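Local coordinates for nicotinate phosphoribosyltransferase (Porphyromonas gingivalis, PDB 2IM5), which probably catalyses the ATP-dependent joining of nicotinate to a phosphoribosyl group, giving nicotinate ribonucleotide for NAD(+) biosynthesis, at residues T10-F15 with R72-L77. Residues are numbered along the deposited sequence; the frame is centred on the assembly and turned at random.
Sequences TDLYKF and RELPYL
Leu12 reaches Leu74 and Tyr76 because its chi1 of 170° sets CG opposite the backbone N, carrying both methyls out from the start of helix 12-24. In Leu74, chi1 of -73° places CG anti to the carbonyl carbon, and CD2 is carried to Leu12; the two side chains run antiparallel alongside one another, with Leu12 CD1 3.5 Å from Leu74 CD2. The same Leu12 CD1 approaches the rim of the Tyr76 ring at its hydroxyl end, 3.8 Å from Tyr76 OH; Leu12 CD2 is 4.0 Å from that oxygen. Tyr76 lies within the type I beta turn from Leu74 to Leu77, closed by the hydrogen bond from Leu77 N to Leu74 O at 3.0 Å, and one ring face rests over Leu74 CA, off-centre toward the rim. Further along the helix, Phe15 meets Leu77 through its stem: Phe15 CB is 4.1 Å from Leu77 CD1, while Leu77 CD2 lies 3.9 Å from Phe15 O. The Phe15 side chain also packs on Tyr81 and Leu85 of helix 79-87. Val207 of strand 206-207, at one edge of the parallel sheet in the TIM-barrel-clan family region, touches Leu12, Leu74 and Tyr76. Within the NAPRTase N-terminal domain, the contact thus joins the helix start to the turn after helix 64-73; methyls also lie against two oxygens, implying cohesion mostly, though not purely, by apolar burial.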
loop_
_atom_site.group_PDB
_atom_site.type_symbol
_atom_site.label_atom_id
_atom_site.label_comp_id
_atom_site.label_asym_id
_atom_site.label_seq_id
_atom_site.Cartn_x
_atom_site.Cartn_y
_atom_site.Cartn_z
ATOM N N THR A 10 7.222 -8.452 -0.407
ATOM C CA THR A 10 5.943 -7.855 -0.050
ATOM C C THR A 10 6.203 -6.373 0.208
ATOM O O THR A 10 7.352 -5.916 0.141
ATOM C CB THR A 10 5.371 -8.523 1.231
ATOM O OG1 THR A 10 4.072 -7.995 1.525
ATOM C CG2 THR A 10 6.292 -8.279 2.414
ATOM N N ASP A 11 5.145 -5.620 0.492
ATOM C CA ASP A 11 5.292 -4.194 0.757
ATOM C C ASP A 11 5.679 -3.894 2.197
ATOM O O ASP A 11 5.277 -4.599 3.122
ATOM C CB ASP A 11 4.006 -3.447 0.418
ATOM C CG ASP A 11 3.822 -3.268 -1.071
ATOM O OD1 ASP A 11 4.756 -2.760 -1.723
ATOM O OD2 ASP A 11 2.747 -3.629 -1.585
ATOM N N LEU A 12 6.462 -2.836 2.373
ATOM C CA LEU A 12 6.903 -2.431 3.700
ATOM C C LEU A 12 5.736 -2.246 4.664
ATOM O O LEU A 12 5.785 -2.698 5.803
ATOM C CB LEU A 12 7.684 -1.120 3.612
ATOM C CG LEU A 12 7.998 -0.471 4.964
ATOM C CD1 LEU A 12 8.958 -1.364 5.745
ATOM C CD2 LEU A 12 8.604 0.917 4.749
ATOM N N TYR A 13 4.672 -1.596 4.199
ATOM C CA TYR A 13 3.541 -1.330 5.072
ATOM C C TYR A 13 2.884 -2.570 5.658
ATOM O O TYR A 13 2.216 -2.485 6.688
ATOM C CB TYR A 13 2.510 -0.439 4.361
ATOM C CG TYR A 13 1.609 -1.130 3.358
ATOM C CD1 TYR A 13 0.453 -1.798 3.770
ATOM C CD2 TYR A 13 1.890 -1.079 1.992
ATOM C CE1 TYR A 13 -0.404 -2.390 2.845
ATOM C CE2 TYR A 13 1.040 -1.670 1.056
ATOM C CZ TYR A 13 -0.108 -2.322 1.489
ATOM O OH TYR A 13 -0.965 -2.893 0.566
ATOM N N LYS A 14 3.071 -3.723 5.022
ATOM C CA LYS A 14 2.488 -4.953 5.544
ATOM C C LYS A 14 3.175 -5.296 6.867
ATOM O O LYS A 14 2.525 -5.748 7.814
ATOM C CB LYS A 14 2.649 -6.096 4.534
ATOM C CG LYS A 14 1.943 -5.849 3.187
ATOM C CD LYS A 14 0.451 -6.211 3.188
ATOM C CE LYS A 14 -0.377 -5.370 4.165
ATOM N NZ LYS A 14 -1.851 -5.589 4.007
ATOM N N PHE A 15 4.486 -5.064 6.943
ATOM C CA PHE A 15 5.225 -5.345 8.173
ATOM C C PHE A 15 5.010 -4.274 9.240
ATOM O O PHE A 15 4.833 -4.594 10.416
ATOM C CB PHE A 15 6.729 -5.476 7.905
ATOM C CG PHE A 15 7.104 -6.688 7.105
ATOM C CD1 PHE A 15 6.540 -7.924 7.378
ATOM C CD2 PHE A 15 8.050 -6.598 6.093
ATOM C CE1 PHE A 15 6.910 -9.056 6.655
ATOM C CE2 PHE A 15 8.426 -7.731 5.365
ATOM C CZ PHE A 15 7.851 -8.962 5.652
ATOM N N ARG A 72 19.142 -4.362 10.487
ATOM C CA ARG A 72 19.931 -3.195 10.115
ATOM C C ARG A 72 19.179 -2.094 9.389
ATOM O O ARG A 72 19.397 -0.919 9.667
ATOM C CB ARG A 72 21.131 -3.626 9.264
ATOM C CG ARG A 72 22.094 -4.515 10.024
ATOM C CD ARG A 72 23.239 -5.019 9.171
ATOM N NE ARG A 72 24.099 -5.909 9.949
ATOM C CZ ARG A 72 25.139 -6.576 9.457
ATOM N NH1 ARG A 72 25.466 -6.466 8.173
ATOM N NH2 ARG A 72 25.859 -7.352 10.255
ATOM N N GLU A 73 18.291 -2.471 8.477
ATOM C CA GLU A 73 17.564 -1.495 7.684
ATOM C C GLU A 73 16.160 -1.118 8.122
ATOM O O GLU A 73 15.643 -0.086 7.697
ATOM C CB GLU A 73 17.534 -1.956 6.230
ATOM C CG GLU A 73 18.914 -2.072 5.619
ATOM C CD GLU A 73 19.702 -0.783 5.746
ATOM O OE1 GLU A 73 19.191 0.271 5.300
ATOM O OE2 GLU A 73 20.825 -0.822 6.296
ATOM N N LEU A 74 15.525 -1.944 8.944
ATOM C CA LEU A 74 14.172 -1.628 9.417
ATOM C C LEU A 74 14.161 -1.688 10.937
ATOM O O LEU A 74 13.389 -2.449 11.539
ATOM C CB LEU A 74 13.143 -2.608 8.841
ATOM C CG LEU A 74 12.777 -2.470 7.354
ATOM C CD1 LEU A 74 13.947 -2.908 6.490
ATOM C CD2 LEU A 74 11.549 -3.326 7.048
ATOM N N PRO A 75 15.018 -0.869 11.578
ATOM C CA PRO A 75 15.134 -0.813 13.038
ATOM C C PRO A 75 13.860 -0.436 13.780
ATOM O O PRO A 75 13.735 -0.741 14.962
ATOM C CB PRO A 75 16.265 0.194 13.256
ATOM C CG PRO A 75 16.084 1.135 12.106
ATOM C CD PRO A 75 15.841 0.186 10.952
ATOM N N TYR A 76 12.924 0.235 13.110
ATOM C CA TYR A 76 11.674 0.588 13.781
ATOM C C TYR A 76 10.839 -0.671 14.071
ATOM O O TYR A 76 9.843 -0.611 14.795
ATOM C CB TYR A 76 10.878 1.615 12.965
ATOM C CG TYR A 76 11.020 1.461 11.477
ATOM C CD1 TYR A 76 10.264 0.523 10.780
ATOM C CD2 TYR A 76 11.951 2.224 10.769
ATOM C CE1 TYR A 76 10.434 0.338 9.404
ATOM C CE2 TYR A 76 12.132 2.048 9.392
ATOM C CZ TYR A 76 11.373 1.103 8.722
ATOM O OH TYR A 76 11.564 0.902 7.374
ATOM N N LEU A 77 11.237 -1.808 13.502
ATOM C CA LEU A 77 10.552 -3.072 13.787
ATOM C C LEU A 77 11.382 -3.645 14.941
ATOM O O LEU A 77 12.559 -3.976 14.771
ATOM C CB LEU A 77 10.591 -4.025 12.593
ATOM C CG LEU A 77 9.847 -3.611 11.323
ATOM C CD1 LEU A 77 10.059 -4.680 10.238
ATOM C CD2 LEU A 77 8.366 -3.429 11.619
#